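Local coordinates for extracellular solute-binding protein, family 1 (Bifidobacterium longum subsp. infantis, PDB 6FTH) that probably captures human milk oligosaccharides outside the cell and hands them to an ABC transporter for uptake, at residues V322-A334 with Y435-Y448. Sequence-based numbering, arbitrary orientation.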
loop_
_atom_site.group_PDB
_atom_site.type_symbol
_atom_site.label_atom_id
_atom_site.label_comp_id
_atom_site.label_asym_id
_atom_site.label_seq_id
_atom_site.Cartn_x
_atom_site.Cartn_y
_atom_site.Cartn_z
ATOM N N VAL A 322 -13.854 -13.573 -20.031
ATOM C CA VAL A 322 -12.499 -13.047 -19.944
ATOM C C VAL A 322 -11.524 -14.217 -20.041
ATOM O O VAL A 322 -11.530 -15.112 -19.187
ATOM C CB VAL A 322 -12.308 -12.256 -18.637
ATOM C CG1 VAL A 322 -10.924 -11.627 -18.594
ATOM C CG2 VAL A 322 -13.405 -11.188 -18.502
ATOM N N SER A 323 -10.679 -14.197 -21.067
ATOM C CA SER A 323 -9.741 -15.274 -21.263
ATOM C C SER A 323 -8.649 -15.242 -20.195
ATOM O O SER A 323 -8.393 -14.203 -19.571
ATOM C CB SER A 323 -9.071 -15.144 -22.625
ATOM O OG SER A 323 -8.244 -13.993 -22.633
ATOM N N PRO A 324 -7.977 -16.372 -19.964
ATOM C CA PRO A 324 -6.825 -16.342 -19.048
ATOM C C PRO A 324 -5.831 -15.243 -19.395
ATOM O O PRO A 324 -5.317 -14.558 -18.493
ATOM C CB PRO A 324 -6.227 -17.741 -19.179
ATOM C CG PRO A 324 -7.419 -18.609 -19.550
ATOM C CD PRO A 324 -8.285 -17.741 -20.424
ATOM N N ASP A 325 -5.556 -15.038 -20.686
ATOM C CA ASP A 325 -4.564 -14.053 -21.090
ATOM C C ASP A 325 -5.033 -12.622 -20.856
ATOM O O ASP A 325 -4.195 -11.721 -20.761
ATOM C CB ASP A 325 -4.216 -14.245 -22.567
ATOM C CG ASP A 325 -3.227 -15.383 -22.803
ATOM O OD1 ASP A 325 -2.761 -16.001 -21.830
ATOM O OD2 ASP A 325 -2.912 -15.656 -23.984
ATOM N N LYS A 326 -6.338 -12.389 -20.757
ATOM C CA LYS A 326 -6.884 -11.065 -20.513
ATOM C C LYS A 326 -7.167 -10.827 -19.036
ATOM O O LYS A 326 -7.515 -9.706 -18.659
ATOM C CB LYS A 326 -8.168 -10.823 -21.340
ATOM C CG LYS A 326 -7.973 -10.729 -22.848
ATOM C CD LYS A 326 -9.335 -10.565 -23.601
ATOM C CE LYS A 326 -10.065 -11.917 -23.918
ATOM N NZ LYS A 326 -11.454 -12.221 -23.289
ATOM N N THR A 327 -7.024 -11.855 -18.201
ATOM C CA THR A 327 -7.211 -11.722 -16.763
ATOM C C THR A 327 -5.931 -11.154 -16.170
ATOM O O THR A 327 -4.828 -11.583 -16.518
ATOM C CB THR A 327 -7.496 -13.104 -16.171
ATOM O OG1 THR A 327 -8.609 -13.718 -16.842
ATOM C CG2 THR A 327 -7.868 -13.000 -14.691
ATOM N N VAL A 328 -6.075 -10.188 -15.274
ATOM C CA VAL A 328 -4.935 -9.434 -14.757
ATOM C C VAL A 328 -4.868 -9.629 -13.251
ATOM O O VAL A 328 -5.673 -10.361 -12.680
ATOM C CB VAL A 328 -5.003 -7.946 -15.150
ATOM C CG1 VAL A 328 -4.935 -7.838 -16.683
ATOM C CG2 VAL A 328 -6.281 -7.245 -14.588
ATOM N N TRP A 329 -3.892 -8.991 -12.605
ATOM C CA TRP A 329 -3.858 -8.891 -11.158
ATOM C C TRP A 329 -3.381 -7.481 -10.815
ATOM O O TRP A 329 -2.842 -6.767 -11.661
ATOM C CB TRP A 329 -3.030 -10.013 -10.489
ATOM C CG TRP A 329 -3.109 -9.947 -9.006
ATOM C CD1 TRP A 329 -2.092 -9.653 -8.135
ATOM C CD2 TRP A 329 -4.284 -10.126 -8.210
ATOM N NE1 TRP A 329 -2.563 -9.629 -6.855
ATOM C CE2 TRP A 329 -3.905 -9.923 -6.867
ATOM C CE3 TRP A 329 -5.620 -10.410 -8.503
ATOM C CZ2 TRP A 329 -4.812 -10.001 -5.829
ATOM C CZ3 TRP A 329 -6.522 -10.484 -7.458
ATOM C CH2 TRP A 329 -6.114 -10.281 -6.152
ATOM N N ASP A 330 -3.625 -7.083 -9.568
ATOM C CA ASP A 330 -3.304 -5.743 -9.084
ATOM C C ASP A 330 -1.878 -5.358 -9.451
ATOM O O ASP A 330 -0.942 -6.129 -9.250
ATOM C CB ASP A 330 -3.498 -5.740 -7.555
ATOM C CG ASP A 330 -3.308 -4.384 -6.931
ATOM O OD1 ASP A 330 -2.133 -3.997 -6.690
ATOM O OD2 ASP A 330 -4.356 -3.723 -6.669
ATOM N N GLY A 331 -1.723 -4.129 -9.936
ATOM C CA GLY A 331 -0.456 -3.674 -10.455
ATOM C C GLY A 331 0.360 -2.819 -9.515
ATOM O O GLY A 331 1.310 -2.165 -9.962
ATOM N N SER A 332 0.009 -2.778 -8.236
ATOM C CA SER A 332 0.713 -1.922 -7.312
ATOM C C SER A 332 2.133 -2.425 -7.045
ATOM O O SER A 332 2.537 -3.537 -7.401
ATOM C CB SER A 332 0.006 -1.901 -5.954
ATOM O OG SER A 332 -1.363 -1.542 -6.013
ATOM N N SER A 333 2.868 -1.561 -6.349
ATOM C CA SER A 333 4.199 -1.819 -5.837
ATOM C C SER A 333 4.236 -1.420 -4.375
ATOM O O SER A 333 3.766 -0.340 -4.016
ATOM C CB SER A 333 5.230 -0.990 -6.604
ATOM O OG SER A 333 6.471 -0.946 -5.897
ATOM N N ALA A 334 4.793 -2.294 -3.544
ATOM C CA ALA A 334 4.954 -2.004 -2.133
ATOM C C ALA A 334 6.292 -1.348 -1.820
ATOM O O ALA A 334 6.647 -1.220 -0.642
ATOM C CB ALA A 334 4.834 -3.296 -1.333
ATOM N N TYR A 435 1.686 -14.399 -9.088
ATOM C CA TYR A 435 1.046 -13.319 -9.836
ATOM C C TYR A 435 1.899 -12.770 -10.967
ATOM O O TYR A 435 1.431 -11.886 -11.692
ATOM C CB TYR A 435 0.647 -12.185 -8.882
ATOM C CG TYR A 435 -0.324 -12.700 -7.875
ATOM C CD1 TYR A 435 -1.650 -12.932 -8.204
ATOM C CD2 TYR A 435 0.104 -13.023 -6.606
ATOM C CE1 TYR A 435 -2.529 -13.476 -7.290
ATOM C CE2 TYR A 435 -0.771 -13.556 -5.685
ATOM C CZ TYR A 435 -2.083 -13.765 -6.019
ATOM O OH TYR A 435 -2.972 -14.316 -5.112
ATOM N N GLU A 436 3.112 -13.290 -11.180
ATOM C CA GLU A 436 3.928 -12.795 -12.284
ATOM C C GLU A 436 3.255 -13.017 -13.628
ATOM O O GLU A 436 3.293 -12.139 -14.496
ATOM C CB GLU A 436 5.320 -13.427 -12.271
ATOM C CG GLU A 436 6.286 -12.656 -11.426
ATOM C CD GLU A 436 7.754 -12.920 -11.777
ATOM O OE1 GLU A 436 8.380 -13.738 -11.078
ATOM O OE2 GLU A 436 8.270 -12.290 -12.736
ATOM N N GLU A 437 2.600 -14.157 -13.809
ATOM C CA GLU A 437 1.912 -14.406 -15.064
ATOM C C GLU A 437 0.777 -13.414 -15.282
ATOM O O GLU A 437 0.704 -12.774 -16.337
ATOM C CB GLU A 437 1.421 -15.854 -15.136
ATOM C CG GLU A 437 0.625 -16.156 -16.390
ATOM C CD GLU A 437 1.424 -16.064 -17.666
ATOM O OE1 GLU A 437 2.614 -16.430 -17.664
ATOM O OE2 GLU A 437 0.854 -15.651 -18.698
ATOM N N GLN A 438 -0.135 -13.265 -14.309
ATOM C CA GLN A 438 -1.265 -12.366 -14.551
ATOM C C GLN A 438 -0.814 -10.915 -14.657
ATOM O O GLN A 438 -1.347 -10.151 -15.467
ATOM C CB GLN A 438 -2.344 -12.527 -13.482
ATOM C CG GLN A 438 -3.208 -13.728 -13.735
ATOM C CD GLN A 438 -4.267 -13.955 -12.686
ATOM O OE1 GLN A 438 -4.152 -13.487 -11.541
ATOM N NE2 GLN A 438 -5.314 -14.674 -13.067
ATOM N N ARG A 439 0.188 -10.512 -13.879
ATOM C CA ARG A 439 0.688 -9.142 -14.004
ATOM C C ARG A 439 1.346 -8.892 -15.350
ATOM O O ARG A 439 1.349 -7.748 -15.825
ATOM C CB ARG A 439 1.626 -8.792 -12.842
ATOM C CG ARG A 439 0.858 -8.508 -11.546
ATOM C CD ARG A 439 1.689 -8.371 -10.322
ATOM N NE ARG A 439 2.829 -7.458 -10.418
ATOM C CZ ARG A 439 2.939 -6.264 -9.812
ATOM N NH1 ARG A 439 1.956 -5.750 -9.128
ATOM N NH2 ARG A 439 4.068 -5.583 -9.866
ATOM N N SER A 440 1.814 -9.940 -16.022
ATOM C CA SER A 440 2.423 -9.761 -17.332
ATOM C C SER A 440 1.402 -9.563 -18.431
ATOM O O SER A 440 1.799 -9.285 -19.566
ATOM C CB SER A 440 3.338 -10.946 -17.679
ATOM O OG SER A 440 2.616 -12.093 -18.096
ATOM N N HIS A 441 0.108 -9.649 -18.128
ATOM C CA HIS A 441 -0.957 -9.496 -19.112
ATOM C C HIS A 441 -1.393 -8.050 -19.302
ATOM O O HIS A 441 -2.399 -7.813 -19.981
ATOM C CB HIS A 441 -2.157 -10.322 -18.674
ATOM C CG HIS A 441 -1.868 -11.789 -18.573
ATOM N ND1 HIS A 441 -2.758 -12.677 -18.013
ATOM C CD2 HIS A 441 -0.812 -12.528 -18.996
ATOM C CE1 HIS A 441 -2.250 -13.893 -18.059
ATOM N NE2 HIS A 441 -1.074 -13.834 -18.658
ATOM N N PHE A 442 -0.723 -7.095 -18.667
ATOM C CA PHE A 442 -1.048 -5.685 -18.855
ATOM C C PHE A 442 0.220 -4.850 -18.968
ATOM O O PHE A 442 1.288 -5.219 -18.451
ATOM C CB PHE A 442 -1.967 -5.132 -17.748
ATOM C CG PHE A 442 -1.293 -4.931 -16.422
ATOM C CD1 PHE A 442 -0.645 -3.750 -16.134
ATOM C CD2 PHE A 442 -1.338 -5.907 -15.445
ATOM C CE1 PHE A 442 -0.040 -3.536 -14.905
ATOM C CE2 PHE A 442 -0.761 -5.702 -14.225
ATOM C CZ PHE A 442 -0.096 -4.530 -13.943
ATOM N N ASP A 443 0.095 -3.720 -19.640
ATOM C CA ASP A 443 1.194 -2.792 -19.811
ATOM C C ASP A 443 1.220 -1.821 -18.635
ATOM O O ASP A 443 0.191 -1.217 -18.312
ATOM C CB ASP A 443 1.026 -2.033 -21.124
ATOM C CG ASP A 443 2.171 -1.121 -21.412
ATOM O OD1 ASP A 443 2.370 -0.120 -20.692
ATOM O OD2 ASP A 443 2.892 -1.400 -22.409
ATOM N N PRO A 444 2.350 -1.670 -17.935
ATOM C CA PRO A 444 2.339 -0.908 -16.678
ATOM C C PRO A 444 2.213 0.587 -16.858
ATOM O O PRO A 444 2.046 1.308 -15.857
ATOM C CB PRO A 444 3.669 -1.285 -16.024
ATOM C CG PRO A 444 4.512 -1.716 -17.127
ATOM C CD PRO A 444 3.647 -2.299 -18.200
ATOM N N VAL A 445 2.297 1.080 -18.096
ATOM C CA VAL A 445 2.038 2.480 -18.401
ATOM C C VAL A 445 0.692 2.680 -19.082
ATOM O O VAL A 445 -0.041 3.605 -18.732
ATOM C CB VAL A 445 3.170 3.065 -19.262
ATOM C CG1 VAL A 445 2.838 4.490 -19.661
ATOM C CG2 VAL A 445 4.479 2.998 -18.533
ATOM N N LYS A 446 0.337 1.827 -20.042
ATOM C CA LYS A 446 -0.877 2.032 -20.826
ATOM C C LYS A 446 -2.124 1.467 -20.155
ATOM O O LYS A 446 -3.231 1.947 -20.434
ATOM C CB LYS A 446 -0.719 1.460 -22.239
ATOM C CG LYS A 446 0.438 2.153 -22.966
ATOM C CD LYS A 446 0.386 2.004 -24.470
ATOM C CE LYS A 446 0.810 0.640 -24.885
ATOM N NZ LYS A 446 0.488 0.471 -26.353
ATOM N N ASP A 447 -1.973 0.498 -19.230
ATOM C CA ASP A 447 -3.103 -0.197 -18.621
ATOM C C ASP A 447 -3.147 0.003 -17.105
ATOM O O ASP A 447 -3.778 -0.792 -16.394
ATOM C CB ASP A 447 -3.069 -1.697 -18.946
ATOM C CG ASP A 447 -3.029 -1.992 -20.430
ATOM O OD1 ASP A 447 -3.663 -1.258 -21.203
ATOM O OD2 ASP A 447 -2.388 -2.994 -20.819
ATOM N N TYR A 448 -2.479 1.038 -16.615
ATOM C CA TYR A 448 -2.349 1.307 -15.186
ATOM C C TYR A 448 -1.983 2.773 -15.060
ATOM O O TYR A 448 -1.055 3.229 -15.740
ATOM C CB TYR A 448 -1.217 0.433 -14.602
ATOM C CG TYR A 448 -0.989 0.563 -13.110
ATOM C CD1 TYR A 448 -1.696 -0.217 -12.230
ATOM C CD2 TYR A 448 -0.038 1.444 -12.597
ATOM C CE1 TYR A 448 -1.487 -0.109 -10.860
ATOM C CE2 TYR A 448 0.191 1.534 -11.236
ATOM C CZ TYR A 448 -0.554 0.759 -10.395
ATOM O OH TYR A 448 -0.350 0.879 -9.032
HETATM O O HOH W 1 -5.223 -15.896 -15.856
HETATM O O HOH W 2 -4.612 -8.379 -21.154
HETATM O O HOH W 3 -0.879 1.257 -6.054
#
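R439 reaches from the short helix 436-439 along the backbone of the loop 322-334 of this solute-binding protein fold, and it is worth following outward. Its CB leads to CG, which sits 3.8 Å from D330 O, and CD draws closer to that same oxygen. There the chain bends (chi3 50°): NE stays farther off, and NH1 comes between two carbonyls, D330 O and S332 O, each 2.9 Å from NH1 and each met on a lone pair in its carbonyl plane. NH2 stops 3.6 Å from S332 O, without a bond. With alanine in place of R439, both carbonyls would probably lose the donor that ties them together. D330 OD1 accepts from S332 N, an Asx turn; against it F442 CZ lies 3.6 Å from G331 CA, and Y448 CZ 3.5 Å from G331 O. Y435 stacks face-to-face on the five-membered ring of W329, centroids 4.0 Å apart; W329 NE1 hydrogen-bonds to Q153 O and Y435 OH to M155 N. H441 donates from ND1 to T327 O (2.8 Å, 156°), while D325 CA makes a CH-pi contact over one ring face. Side-chain N-H groups thus grip loop carbonyls, so holding the loop depends on R439 and H441, whose ring E437 OE2 orients through NE2.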